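Local coordinates for beta-porphyranase A (Bacteroides plebeius, PDB 4AW7), which hydrolyses the sulfated red-algal polysaccharide porphyran at the linkages between beta-D-galactopyranose and alpha-L-galactopyranose-6-sulfate, at residues L393-D398 with N413-V418; K366-E371 with T422-Y427; Y79-T82 with Y88-M91; G73-A78 with E139-L144. All blocks are in the same frame, centred on the assembly; numbering follows the deposited sequence.

Contact 1: L393-D398 with N413-V418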
loop_
_atom_site.group_PDB
_atom_site.type_symbol
_atom_site.label_atom_id
_atom_site.label_comp_id
_atom_site.label_asym_id
_atom_site.label_seq_id
_atom_site.Cartn_x
_atom_site.Cartn_y
_atom_site.Cartn_z
ATOM N N LEU A 393 -7.929 0.475 24.092
ATOM C CA LEU A 393 -7.110 -0.505 23.392
ATOM C C LEU A 393 -7.900 -1.053 22.203
ATOM O O LEU A 393 -9.066 -1.406 22.326
ATOM C CB LEU A 393 -6.768 -1.639 24.349
ATOM C CG LEU A 393 -5.868 -2.756 23.818
ATOM C CD1 LEU A 393 -4.465 -2.258 23.433
ATOM C CD2 LEU A 393 -5.787 -3.903 24.886
ATOM N N TYR A 394 -7.223 -1.113 21.050
ATOM C CA TYR A 394 -7.770 -1.647 19.804
ATOM C C TYR A 394 -6.918 -2.813 19.370
ATOM O O TYR A 394 -5.698 -2.667 19.286
ATOM C CB TYR A 394 -7.799 -0.587 18.687
ATOM C CG TYR A 394 -8.509 0.669 19.097
ATOM C CD1 TYR A 394 -9.886 0.769 18.956
ATOM C CD2 TYR A 394 -7.822 1.759 19.613
ATOM C CE1 TYR A 394 -10.556 1.894 19.338
ATOM C CE2 TYR A 394 -8.516 2.926 19.995
ATOM C CZ TYR A 394 -9.892 2.953 19.886
ATOM O OH TYR A 394 -10.564 4.111 20.298
ATOM N N ILE A 395 -7.534 -3.959 19.091
ATOM C CA ILE A 395 -6.802 -5.172 18.628
ATOM C C ILE A 395 -7.504 -5.647 17.373
ATOM O O ILE A 395 -8.713 -5.830 17.386
ATOM C CB ILE A 395 -6.802 -6.293 19.676
ATOM C CG1 ILE A 395 -6.085 -5.842 20.963
ATOM C CG2 ILE A 395 -6.155 -7.535 19.104
ATOM C CD1 ILE A 395 -6.367 -6.776 22.173
ATOM N N ALA A 396 -6.758 -5.782 16.265
ATOM C CA ALA A 396 -7.332 -6.153 14.982
ATOM C C ALA A 396 -6.704 -7.418 14.447
ATOM O O ALA A 396 -5.499 -7.601 14.581
ATOM C CB ALA A 396 -7.193 -5.010 13.945
ATOM N N LEU A 397 -7.538 -8.246 13.819
ATOM C CA LEU A 397 -7.111 -9.521 13.205
ATOM C C LEU A 397 -7.738 -9.662 11.837
ATOM O O LEU A 397 -8.914 -9.367 11.646
ATOM C CB LEU A 397 -7.517 -10.731 14.078
ATOM C CG LEU A 397 -7.021 -10.708 15.514
ATOM C CD1 LEU A 397 -8.041 -10.062 16.429
ATOM C CD2 LEU A 397 -6.553 -12.117 15.944
ATOM N N ASP A 398 -6.972 -10.219 10.921
ATOM C CA ASP A 398 -7.430 -10.502 9.554
ATOM C C ASP A 398 -6.979 -11.895 9.143
ATOM O O ASP A 398 -5.858 -12.269 9.453
ATOM C CB ASP A 398 -6.827 -9.470 8.584
ATOM C CG ASP A 398 -7.312 -9.634 7.172
ATOM O OD1 ASP A 398 -8.517 -9.522 6.945
ATOM O OD2 ASP A 398 -6.450 -9.851 6.287
ATOM N N ASN A 413 -0.418 -10.433 31.352
ATOM C CA ASN A 413 -1.135 -9.967 32.553
ATOM C C ASN A 413 -2.561 -10.528 32.635
ATOM O O ASN A 413 -3.389 -10.036 33.430
ATOM C CB ASN A 413 -1.221 -8.445 32.583
ATOM C CG ASN A 413 0.115 -7.784 32.598
ATOM O OD1 ASN A 413 0.378 -6.888 31.785
ATOM N ND2 ASN A 413 0.988 -8.232 33.473
ATOM N N SER A 414 -2.871 -11.525 31.809
ATOM C CA SER A 414 -4.209 -12.106 31.763
ATOM C C SER A 414 -5.293 -11.058 31.604
ATOM O O SER A 414 -6.382 -11.165 32.168
ATOM C CB SER A 414 -4.454 -12.933 33.034
ATOM O OG SER A 414 -3.464 -13.941 33.135
ATOM N N TRP A 415 -4.990 -10.019 30.826
ATOM C CA TRP A 415 -5.920 -8.924 30.562
ATOM C C TRP A 415 -6.480 -8.244 31.817
ATOM O O TRP A 415 -7.571 -7.683 31.782
ATOM C CB TRP A 415 -7.100 -9.417 29.709
ATOM C CG TRP A 415 -6.703 -10.194 28.491
ATOM C CD1 TRP A 415 -6.831 -11.525 28.300
ATOM C CD2 TRP A 415 -6.120 -9.671 27.286
ATOM N NE1 TRP A 415 -6.381 -11.877 27.060
ATOM C CE2 TRP A 415 -5.919 -10.758 26.414
ATOM C CE3 TRP A 415 -5.769 -8.390 26.861
ATOM C CZ2 TRP A 415 -5.399 -10.607 25.136
ATOM C CZ3 TRP A 415 -5.218 -8.245 25.578
ATOM C CH2 TRP A 415 -5.056 -9.353 24.742
ATOM N N LYS A 416 -5.717 -8.258 32.903
ATOM C CA LYS A 416 -6.225 -7.731 34.184
ATOM C C LYS A 416 -6.707 -6.284 34.110
ATOM O O LYS A 416 -7.640 -5.891 34.840
ATOM C CB LYS A 416 -5.160 -7.911 35.289
ATOM C CG LYS A 416 -4.051 -6.863 35.301
ATOM C CD LYS A 416 -2.930 -7.211 36.278
ATOM C CE LYS A 416 -1.839 -6.158 36.261
ATOM N NZ LYS A 416 -2.325 -4.813 36.707
ATOM N N ASP A 417 -6.077 -5.482 33.247
ATOM C CA ASP A 417 -6.332 -4.047 33.145
ATOM C C ASP A 417 -7.378 -3.690 32.090
ATOM O O ASP A 417 -7.633 -2.513 31.849
ATOM C CB ASP A 417 -5.014 -3.339 32.790
ATOM C CG ASP A 417 -3.902 -3.706 33.730
ATOM O OD1 ASP A 417 -4.024 -3.374 34.931
ATOM O OD2 ASP A 417 -2.926 -4.350 33.286
ATOM N N VAL A 418 -7.958 -4.696 31.440
ATOM C CA VAL A 418 -8.835 -4.505 30.278
ATOM C C VAL A 418 -10.282 -4.835 30.671
ATOM O O VAL A 418 -10.525 -5.769 31.440
ATOM C CB VAL A 418 -8.322 -5.370 29.119
ATOM C CG1 VAL A 418 -9.261 -5.288 27.887
ATOM C CG2 VAL A 418 -6.920 -4.881 28.757
#
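Trp415 and Val418 reach from a turn region to Leu393 and Ile395, alternate residues on one face of strand 392-399. The turn region begins with a type I' beta turn, Asn413 to Lys416, closed by the bond from Lys416 N to Asn413 O (3.0 Å). Trp415 itself has left-handed backbone angles (phi 54°, psi 28°), and its indole swings back toward the strand. CD1 of Ile395 lies 3.9 Å from CH2 of Trp415 and equally far from CZ3, approaching the six-membered ring obliquely. CD2 of Leu393 sits instead at the indole edge, near its plane, 4.4 Å from CZ3 of Trp415. The Lys416 side chain is exposed, and its NZ forms a salt bridge to OD1 of Asp417 (2.8 Å) on the syn side of the carboxylate, whose other oxygen bonds the Tyr26 hydroxyl. A second turn, type I, is closed by Val418 N to Trp415 O. Val418 then sends CG2 to 4.2 Å from Leu393 CD2, the two side chains crossing at about a right angle. With Val24 touching both Ile395 and Trp415, the arrangement packs the turns that lead from strand 405-410 into strand 418-419 against one face of strand 392-399, within the porphyranase beta-sandwich domain.

Contact 2: K366-E371 with T422-Y427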
loop_
_atom_site.group_PDB
_atom_site.type_symbol
_atom_site.label_atom_id
_atom_site.label_comp_id
_atom_site.label_asym_id
_atom_site.label_seq_id
_atom_site.Cartn_x
_atom_site.Cartn_y
_atom_site.Cartn_z
ATOM N N LYS A 366 -13.453 2.792 12.655
ATOM C CA LYS A 366 -13.739 4.102 13.225
ATOM C C LYS A 366 -13.159 4.205 14.638
ATOM O O LYS A 366 -13.191 3.257 15.425
ATOM C CB LYS A 366 -15.252 4.380 13.224
ATOM C CG LYS A 366 -15.605 5.852 13.586
ATOM C CD LYS A 366 -17.121 6.052 13.463
ATOM C CE LYS A 366 -17.674 7.292 14.181
ATOM N NZ LYS A 366 -19.080 7.494 13.855
ATOM N N ASN A 367 -12.588 5.355 14.936
ATOM C CA ASN A 367 -11.944 5.644 16.226
ATOM C C ASN A 367 -10.645 4.938 16.504
ATOM O O ASN A 367 -9.986 5.254 17.479
ATOM C CB ASN A 367 -12.936 5.508 17.403
ATOM C CG ASN A 367 -14.057 6.562 17.322
ATOM O OD1 ASN A 367 -13.777 7.749 17.331
ATOM N ND2 ASN A 367 -15.270 6.113 17.215
ATOM N N VAL A 368 -10.232 4.017 15.635
ATOM C CA VAL A 368 -8.996 3.283 15.869
ATOM C C VAL A 368 -7.814 4.229 15.654
ATOM O O VAL A 368 -7.641 4.803 14.590
ATOM C CB VAL A 368 -8.862 2.037 14.974
ATOM C CG1 VAL A 368 -7.495 1.361 15.166
ATOM C CG2 VAL A 368 -10.016 1.055 15.221
ATOM N N LYS A 369 -7.015 4.361 16.677
ATOM C CA LYS A 369 -5.841 5.226 16.705
ATOM C C LYS A 369 -5.038 4.926 17.971
ATOM O O LYS A 369 -5.460 4.107 18.810
ATOM C CB LYS A 369 -6.249 6.681 16.611
ATOM C CG LYS A 369 -6.973 7.122 17.815
ATOM C CD LYS A 369 -7.332 8.617 17.875
ATOM C CE LYS A 369 -8.237 9.017 16.791
ATOM N NZ LYS A 369 -9.201 10.062 17.256
ATOM N N GLY A 370 -3.932 5.625 18.142
ATOM C CA GLY A 370 -3.090 5.453 19.291
ATOM C C GLY A 370 -1.723 4.942 18.971
ATOM O O GLY A 370 -1.378 4.706 17.805
ATOM N N GLU A 371 -0.929 4.724 20.000
ATOM C CA GLU A 371 0.406 4.174 19.853
ATOM C C GLU A 371 0.331 2.686 19.641
ATOM O O GLU A 371 -0.386 1.962 20.328
ATOM C CB GLU A 371 1.243 4.480 21.078
ATOM C CG GLU A 371 1.611 5.983 21.155
ATOM C CD GLU A 371 2.362 6.359 22.395
ATOM O OE1 GLU A 371 1.840 6.077 23.479
ATOM O OE2 GLU A 371 3.435 6.975 22.269
ATOM N N THR A 422 -15.750 -4.726 23.289
ATOM C CA THR A 422 -16.695 -4.769 22.174
ATOM C C THR A 422 -15.990 -5.400 20.965
ATOM O O THR A 422 -14.826 -5.110 20.664
ATOM C CB THR A 422 -17.247 -3.382 21.853
ATOM O OG1 THR A 422 -17.873 -2.818 23.026
ATOM C CG2 THR A 422 -18.216 -3.413 20.734
ATOM N N LYS A 423 -16.684 -6.288 20.296
ATOM C CA LYS A 423 -16.163 -6.954 19.128
ATOM C C LYS A 423 -16.854 -6.430 17.886
ATOM O O LYS A 423 -18.087 -6.563 17.743
ATOM C CB LYS A 423 -16.369 -8.469 19.221
ATOM C CG LYS A 423 -15.868 -9.191 18.015
ATOM C CD LYS A 423 -15.881 -10.695 18.139
ATOM C CE LYS A 423 -17.270 -11.230 18.313
ATOM N NZ LYS A 423 -18.107 -11.209 17.088
ATOM N N ARG A 424 -16.085 -5.858 16.968
ATOM C CA ARG A 424 -16.566 -5.525 15.631
ATOM C C ARG A 424 -16.103 -6.589 14.651
ATOM O O ARG A 424 -14.963 -7.010 14.673
ATOM C CB ARG A 424 -15.985 -4.187 15.198
ATOM C CG ARG A 424 -16.181 -3.020 16.181
ATOM C CD ARG A 424 -15.438 -1.805 15.704
ATOM N NE ARG A 424 -15.560 -0.693 16.623
ATOM C CZ ARG A 424 -14.940 0.466 16.447
ATOM N NH1 ARG A 424 -14.178 0.647 15.380
ATOM N NH2 ARG A 424 -15.030 1.433 17.334
ATOM N N SER A 425 -16.992 -6.995 13.762
ATOM C CA SER A 425 -16.701 -8.010 12.764
ATOM C C SER A 425 -17.239 -7.589 11.411
ATOM O O SER A 425 -18.412 -7.280 11.305
ATOM C CB SER A 425 -17.345 -9.326 13.152
ATOM O OG SER A 425 -17.226 -10.260 12.123
ATOM N N LEU A 426 -16.391 -7.649 10.398
ATOM C CA LEU A 426 -16.766 -7.391 9.020
ATOM C C LEU A 426 -16.408 -8.620 8.198
ATOM O O LEU A 426 -15.227 -8.938 7.979
ATOM C CB LEU A 426 -16.080 -6.143 8.478
ATOM C CG LEU A 426 -16.628 -5.592 7.154
ATOM C CD1 LEU A 426 -16.018 -4.221 6.910
ATOM C CD2 LEU A 426 -16.422 -6.537 5.965
ATOM N N TYR A 427 -17.437 -9.345 7.764
ATOM C CA TYR A 427 -17.273 -10.557 6.979
ATOM C C TYR A 427 -17.813 -10.294 5.581
ATOM O O TYR A 427 -18.938 -9.875 5.431
ATOM C CB TYR A 427 -18.016 -11.738 7.631
ATOM C CG TYR A 427 -18.065 -12.974 6.748
ATOM C CD1 TYR A 427 -16.937 -13.436 6.115
ATOM C CD2 TYR A 427 -19.244 -13.697 6.549
ATOM C CE1 TYR A 427 -16.938 -14.563 5.304
ATOM C CE2 TYR A 427 -19.238 -14.847 5.728
ATOM C CZ TYR A 427 -18.094 -15.242 5.096
ATOM O OH TYR A 427 -18.122 -16.388 4.299
#
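Arg424 reaches from a strand of the beta-sandwich domain to the loop that follows helix 359-365, and holds one backbone carbonyl there in an end-on grip, NH1 and NH2 both donating to the O of Lys366. The NH1 bond is the shorter and straighter: NH1 of Arg424 is 2.8 Å from Lys366 O, with an N-H...O angle of 162°, and it arrives in the carbonyl plane on a lone pair. NH2 of Arg424 reaches the same oxygen at 3.2 Å with a more bent N-H...O angle of 136°, tilted out of the carbonyl plane. The oxygen lies almost exactly in the guanidinium plane for both bonds, which together hold the flat group end-on to it. The Arg424 chain is extended from CG to NE, which carries the guanidinium from the strand to the loop. CG2 of Val368, from the same loop, lies obliquely to the guanidinium, 4.2 Å from NH1 of Arg424, the two side chains sliding past each other in opposite directions.

Further out, NH1 also donates to the backbone O of Leu364, a second bond that probably limits turning of the guanidinium and gives the arginine two carbonyls where helix 359-365 runs out into the loop. Tyr436 and Val459, on the two strands flanking strand 421-429, touch the Arg424 side chain. On the loop side, the Lys366 side chain leads away from Arg424, and its NZ is hydrogen-bonded to the backbone O of Asp62.

Contact 3: Y79-T82 with Y88-M91. With L6S (6-O-sulfo-alpha-L-galactopyranose), chain B.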
loop_
_atom_site.group_PDB
_atom_site.type_symbol
_atom_site.label_atom_id
_atom_site.label_comp_id
_atom_site.label_asym_id
_atom_site.label_seq_id
_atom_site.Cartn_x
_atom_site.Cartn_y
_atom_site.Cartn_z
ATOM N N TYR A 79 -4.462 22.000 -21.224
ATOM C CA TYR A 79 -5.150 21.581 -22.451
ATOM C C TYR A 79 -6.508 22.255 -22.554
ATOM O O TYR A 79 -6.936 22.663 -23.633
ATOM C CB TYR A 79 -5.238 20.052 -22.566
ATOM C CG TYR A 79 -5.831 19.647 -23.885
ATOM C CD1 TYR A 79 -5.012 19.424 -25.009
ATOM C CD2 TYR A 79 -7.198 19.472 -24.026
ATOM C CE1 TYR A 79 -5.584 19.088 -26.247
ATOM C CE2 TYR A 79 -7.749 19.132 -25.245
ATOM C CZ TYR A 79 -6.947 18.938 -26.343
ATOM O OH TYR A 79 -7.539 18.625 -27.547
ATOM N N ASN A 80 -7.159 22.442 -21.411
ATOM C CA ASN A 80 -8.460 23.126 -21.361
ATOM C C ASN A 80 -8.375 24.569 -21.884
ATOM O O ASN A 80 -9.354 25.068 -22.463
ATOM C CB ASN A 80 -9.018 23.055 -19.932
ATOM C CG ASN A 80 -10.319 23.795 -19.753
ATOM O OD1 ASN A 80 -10.310 24.924 -19.283
ATOM N ND2 ASN A 80 -11.423 23.156 -20.070
ATOM N N LYS A 81 -7.205 25.179 -21.742
ATOM C CA LYS A 81 -6.956 26.546 -22.265
ATOM C C LYS A 81 -6.459 26.560 -23.707
ATOM O O LYS A 81 -6.928 27.370 -24.504
ATOM C CB LYS A 81 -5.924 27.281 -21.414
ATOM C CG LYS A 81 -6.212 27.293 -19.904
ATOM C CD LYS A 81 -7.584 27.833 -19.558
ATOM C CE LYS A 81 -7.929 27.632 -18.068
ATOM N NZ LYS A 81 -7.865 26.122 -17.677
ATOM N N THR A 82 -5.490 25.711 -24.053
ATOM C CA THR A 82 -4.804 25.832 -25.355
ATOM C C THR A 82 -5.333 24.864 -26.402
ATOM O O THR A 82 -5.125 25.078 -27.617
ATOM C CB THR A 82 -3.291 25.619 -25.231
ATOM O OG1 THR A 82 -3.042 24.234 -24.918
ATOM C CG2 THR A 82 -2.671 26.491 -24.153
ATOM N N TYR A 88 1.418 25.456 -23.431
ATOM C CA TYR A 88 1.004 25.900 -22.092
ATOM C C TYR A 88 0.630 27.384 -22.100
ATOM O O TYR A 88 1.241 28.190 -22.829
ATOM C CB TYR A 88 2.105 25.564 -21.076
ATOM C CG TYR A 88 2.459 24.107 -21.196
ATOM C CD1 TYR A 88 1.525 23.124 -20.894
ATOM C CD2 TYR A 88 3.689 23.710 -21.669
ATOM C CE1 TYR A 88 1.808 21.772 -21.072
ATOM C CE2 TYR A 88 3.998 22.370 -21.808
ATOM C CZ TYR A 88 3.024 21.394 -21.536
ATOM O OH TYR A 88 3.322 20.046 -21.709
ATOM N N PRO A 89 -0.445 27.726 -21.370
ATOM C CA PRO A 89 -0.911 29.123 -21.303
ATOM C C PRO A 89 -0.035 29.896 -20.328
ATOM O O PRO A 89 0.895 29.345 -19.761
ATOM C CB PRO A 89 -2.325 28.978 -20.787
ATOM C CG PRO A 89 -2.171 27.815 -19.778
ATOM C CD PRO A 89 -1.240 26.843 -20.500
ATOM N N GLN A 90 -0.271 31.206 -20.178
ATOM C CA GLN A 90 0.401 31.932 -19.100
ATOM C C GLN A 90 -0.458 31.830 -17.840
ATOM O O GLN A 90 -1.682 31.927 -17.883
ATOM C CB GLN A 90 0.673 33.412 -19.446
ATOM C CG GLN A 90 1.132 33.692 -20.889
ATOM C CD GLN A 90 2.625 33.533 -21.098
ATOM O OE1 GLN A 90 3.417 34.411 -20.722
ATOM N NE2 GLN A 90 3.024 32.426 -21.725
ATOM N N MET A 91 0.195 31.606 -16.718
ATOM C CA MET A 91 -0.475 31.499 -15.441
ATOM C C MET A 91 -0.585 32.925 -14.867
ATOM O O MET A 91 0.404 33.669 -14.895
ATOM C CB MET A 91 0.373 30.566 -14.567
ATOM C CG MET A 91 -0.321 29.920 -13.436
ATOM S SD MET A 91 -1.739 28.976 -13.903
ATOM C CE MET A 91 -2.445 28.745 -12.266
HETATM O O1S L6S B . -9.520 25.895 -15.221
HETATM O O2S L6S B . -8.892 23.876 -16.452
HETATM O O3S L6S B . -9.054 23.821 -13.985
HETATM C C1 L6S B . -13.644 21.805 -17.351
HETATM C C2 L6S B . -14.750 22.451 -18.221
HETATM C C3 L6S B . -15.337 23.680 -17.528
HETATM C C4 L6S B . -14.194 24.662 -17.185
HETATM C C5 L6S B . -13.134 23.948 -16.309
HETATM C C6 L6S B . -11.946 24.836 -16.034
HETATM O O2 L6S B . -15.822 21.526 -18.465
HETATM O O3 L6S B . -16.274 24.333 -18.380
HETATM O O4 L6S B . -13.598 25.151 -18.416
HETATM O O5 L6S B . -12.613 22.712 -16.952
HETATM O O6 L6S B . -11.027 24.108 -15.227
HETATM S S1 L6S B . -9.602 24.406 -15.246
#
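Thr82 and Lys81, in the last turn of helix 74-82, pack against Pro89 where the loop after the helix runs back beside it, at the rim of the glycan-binding site. Apolar contacts join the two segments. CG2 of Thr82 meets the proline ring at CD (3.9 Å), the side chains crossing at about a right angle, and CB of Lys81 lies 4.0 Å from CB of Pro89. The threonine is oriented by polar bonds: OG1, at chi1 69°, is hydrogen-bonded to the backbone O of Lys87 and N of Glu84, and with the hydroxyl held there CG2 lies on the Pro89 side. The Tyr88 ring stacks on Trp126 of helix 120-132.

Polar contacts lie on the sugar side. In Lys81, a substrate-binding residue, a chain bent at chi2 (-55°) and chi4 (-58°) carries NZ to the sulfate of the 6-O-sulfo-alpha-L-galactopyranose. Asn80 faces the same sugar, its OD1 and ND2 both making weak hydrogen bonds to O4. Lys81 NZ is also hydrogen-bonded to the backbone O of Tyr77, and it meets Asn80 OD1 in the carbonyl plane, on a lone pair, at 3.2 Å. From there NZ of Lys81 reaches sulfate O1S at 3.0 Å and O2S at 2.8 Å.

Contact 4: G73-A78 with E139-L144. With L6S (6-O-sulfo-alpha-L-galactopyranose), chain B.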
loop_
_atom_site.group_PDB
_atom_site.type_symbol
_atom_site.label_atom_id
_atom_site.label_comp_id
_atom_site.label_asym_id
_atom_site.label_seq_id
_atom_site.Cartn_x
_atom_site.Cartn_y
_atom_site.Cartn_z
ATOM N N GLY A 73 -4.862 18.285 -13.069
ATOM C CA GLY A 73 -3.536 18.745 -12.824
ATOM C C GLY A 73 -3.121 19.768 -13.858
ATOM O O GLY A 73 -3.966 20.311 -14.570
ATOM N N PRO A 74 -1.825 20.023 -13.916
ATOM C CA PRO A 74 -1.354 21.078 -14.840
ATOM C C PRO A 74 -1.690 20.807 -16.289
ATOM O O PRO A 74 -1.839 21.768 -17.073
ATOM C CB PRO A 74 0.173 21.072 -14.646
ATOM C CG PRO A 74 0.401 20.370 -13.325
ATOM C CD PRO A 74 -0.728 19.426 -13.149
ATOM N N TYR A 75 -1.750 19.532 -16.669
ATOM C CA TYR A 75 -1.852 19.164 -18.086
ATOM C C TYR A 75 -3.297 19.172 -18.546
ATOM O O TYR A 75 -3.602 19.653 -19.656
ATOM C CB TYR A 75 -1.071 17.853 -18.367
ATOM C CG TYR A 75 0.329 18.014 -17.911
ATOM C CD1 TYR A 75 1.221 18.823 -18.633
ATOM C CD2 TYR A 75 0.777 17.482 -16.717
ATOM C CE1 TYR A 75 2.477 19.085 -18.164
ATOM C CE2 TYR A 75 2.044 17.732 -16.249
ATOM C CZ TYR A 75 2.899 18.571 -16.964
ATOM O OH TYR A 75 4.185 18.809 -16.439
ATOM N N SER A 76 -4.213 18.750 -17.675
ATOM C CA SER A 76 -5.640 18.872 -17.952
ATOM C C SER A 76 -6.019 20.383 -17.905
ATOM O O SER A 76 -6.722 20.883 -18.797
ATOM C CB SER A 76 -6.480 17.923 -17.039
ATOM O OG SER A 76 -5.999 17.891 -15.720
ATOM N N TYR A 77 -5.480 21.134 -16.943
ATOM C CA TYR A 77 -5.740 22.582 -16.898
ATOM C C TYR A 77 -5.240 23.276 -18.175
ATOM O O TYR A 77 -5.946 24.069 -18.793
ATOM C CB TYR A 77 -5.043 23.170 -15.677
ATOM C CG TYR A 77 -5.126 24.688 -15.580
ATOM C CD1 TYR A 77 -4.198 25.486 -16.247
ATOM C CD2 TYR A 77 -6.110 25.329 -14.815
ATOM C CE1 TYR A 77 -4.251 26.867 -16.187
ATOM C CE2 TYR A 77 -6.173 26.726 -14.750
ATOM C CZ TYR A 77 -5.232 27.484 -15.438
ATOM O OH TYR A 77 -5.245 28.867 -15.384
ATOM N N ALA A 78 -4.010 22.968 -18.584
ATOM C CA ALA A 78 -3.409 23.624 -19.753
ATOM C C ALA A 78 -4.145 23.271 -21.023
ATOM O O ALA A 78 -4.408 24.161 -21.845
ATOM C CB ALA A 78 -1.921 23.322 -19.900
ATOM N N GLU A 139 -0.697 17.924 -1.842
ATOM C CA GLU A 139 0.487 17.442 -1.189
ATOM C C GLU A 139 1.299 16.523 -2.084
ATOM O O GLU A 139 2.528 16.453 -1.933
ATOM C CB GLU A 139 0.133 16.731 0.139
ATOM C CG GLU A 139 1.332 16.275 0.942
ATOM C CD GLU A 139 0.996 15.696 2.308
ATOM O OE1 GLU A 139 -0.203 15.576 2.653
ATOM O OE2 GLU A 139 1.954 15.352 3.021
ATOM N N PHE A 140 0.621 15.749 -2.928
ATOM C CA PHE A 140 1.278 14.777 -3.814
ATOM C C PHE A 140 0.869 15.025 -5.241
ATOM O O PHE A 140 -0.301 15.186 -5.555
ATOM C CB PHE A 140 0.902 13.332 -3.446
ATOM C CG PHE A 140 1.154 13.006 -2.000
ATOM C CD1 PHE A 140 2.425 12.675 -1.592
ATOM C CD2 PHE A 140 0.151 13.077 -1.051
ATOM C CE1 PHE A 140 2.704 12.448 -0.279
ATOM C CE2 PHE A 140 0.412 12.819 0.270
ATOM C CZ PHE A 140 1.693 12.539 0.660
ATOM N N PHE A 141 1.860 15.010 -6.136
ATOM C CA PHE A 141 1.604 15.031 -7.579
ATOM C C PHE A 141 2.205 13.752 -8.161
ATOM O O PHE A 141 3.366 13.452 -7.936
ATOM C CB PHE A 141 2.213 16.276 -8.223
ATOM C CG PHE A 141 1.928 16.414 -9.702
ATOM C CD1 PHE A 141 0.706 16.058 -10.255
ATOM C CD2 PHE A 141 2.874 16.963 -10.554
ATOM C CE1 PHE A 141 0.451 16.203 -11.597
ATOM C CE2 PHE A 141 2.581 17.151 -11.906
ATOM C CZ PHE A 141 1.391 16.773 -12.421
ATOM N N GLU A 142 1.376 13.043 -8.917
ATOM C CA GLU A 142 1.675 11.727 -9.496
ATOM C C GLU A 142 1.405 11.886 -11.000
ATOM O O GLU A 142 0.300 11.625 -11.477
ATOM C CB GLU A 142 0.779 10.694 -8.836
ATOM C CG GLU A 142 1.063 9.248 -9.175
ATOM C CD GLU A 142 0.092 8.287 -8.485
ATOM O OE1 GLU A 142 -1.108 8.609 -8.392
ATOM O OE2 GLU A 142 0.578 7.199 -8.074
ATOM N N PRO A 143 2.402 12.421 -11.752
ATOM C CA PRO A 143 2.145 12.967 -13.087
ATOM C C PRO A 143 1.261 12.207 -14.074
ATOM O O PRO A 143 0.486 12.820 -14.761
ATOM C CB PRO A 143 3.571 13.142 -13.601
ATOM C CG PRO A 143 4.328 13.629 -12.421
ATOM C CD PRO A 143 3.689 12.930 -11.235
ATOM N N LEU A 144 1.457 10.893 -14.222
ATOM C CA LEU A 144 0.657 10.100 -15.153
ATOM C C LEU A 144 0.191 8.807 -14.521
ATOM O O LEU A 144 1.018 8.026 -14.052
ATOM C CB LEU A 144 1.467 9.784 -16.416
ATOM C CG LEU A 144 2.016 10.929 -17.252
ATOM C CD1 LEU A 144 2.978 10.403 -18.307
ATOM C CD2 LEU A 144 0.828 11.689 -17.946
HETATM O O1S L6S B . -9.520 25.895 -15.221
HETATM O O2S L6S B . -8.892 23.876 -16.452
HETATM O O3S L6S B . -9.054 23.821 -13.985
HETATM C C1 L6S B . -13.644 21.805 -17.351
HETATM C C2 L6S B . -14.750 22.451 -18.221
HETATM C C3 L6S B . -15.337 23.680 -17.528
HETATM C C4 L6S B . -14.194 24.662 -17.185
HETATM C C5 L6S B . -13.134 23.948 -16.309
HETATM C C6 L6S B . -11.946 24.836 -16.034
HETATM O O2 L6S B . -15.822 21.526 -18.465
HETATM O O3 L6S B . -16.274 24.333 -18.380
HETATM O O4 L6S B . -13.598 25.151 -18.416
HETATM O O5 L6S B . -12.613 22.712 -16.952
HETATM O O6 L6S B . -11.027 24.108 -15.227
HETATM S S1 L6S B . -9.602 24.406 -15.246
#
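Phe141 pushes the far end of its ring against the Pro74 ring, CZ lying 3.5 Å from Pro74 CD and 3.8 Å from Pro74 CG. The two side chains come from opposite directions, and the proline meets the aromatic ring obliquely. Chi1 of -177° sets the phenylalanine CG opposite the backbone N, extending the ring from the strand toward the start of the helix. At its edge, in the ring plane, Phe141 also meets Tyr75: CZ is 4.0 Å from CE2 of Tyr75, and the side chains cross at about a right angle. Each ring presents its edge to the other, so this is lateral packing rather than a stack. CA of Pro143 lies over the rim of one face of the Phe141 ring.

Gly73 is the N-cap of the helix, its N donating to Ser76 OG at 2.9 Å, while its O accepts from Tyr77 N. Ser76 OG is also bonded to Glu107, whose other carboxylate oxygen takes Tyr75 N. One turn along, Tyr77 directs its ring edge to the sulfate of the bound sugar, with CD2 of Tyr77 3.4 Å from O3S.

This is helix-on-strand packing within the (beta/alpha)8-type barrel of the catalytic domain, joining helix 74-82 to parallel strand 136-142. Helix 120-132 adjoins it through Tyr130 and Tyr131 on Pro74 and the bond from Tyr75 OH to Ala123 O, and helix 160-179 adds Ile174, which touches both Tyr75 and Phe141.

From the N terminus, contact 4 opens first, at 73-78, and does not close until 139-144, joining helix 74-82 to strand 136-142 of the parallel sheet. Within that span contact 3 closes a short loop, 79-82 to 88-91; the two share the helix and the bound sulfated sugar, and touch where Tyr88 and Pro89 meet Ala78. Further along, contact 2 runs from 366-371 to 422-427, tying the exit of helix 359-365 to the sandwich sheet. Contact 1, 393-398 with 413-418, falls entirely within it and touches it through Tyr394 and Val368. The pairs follow in series without crossing; centres of contacts 1 and 3 lie about 57 Å apart.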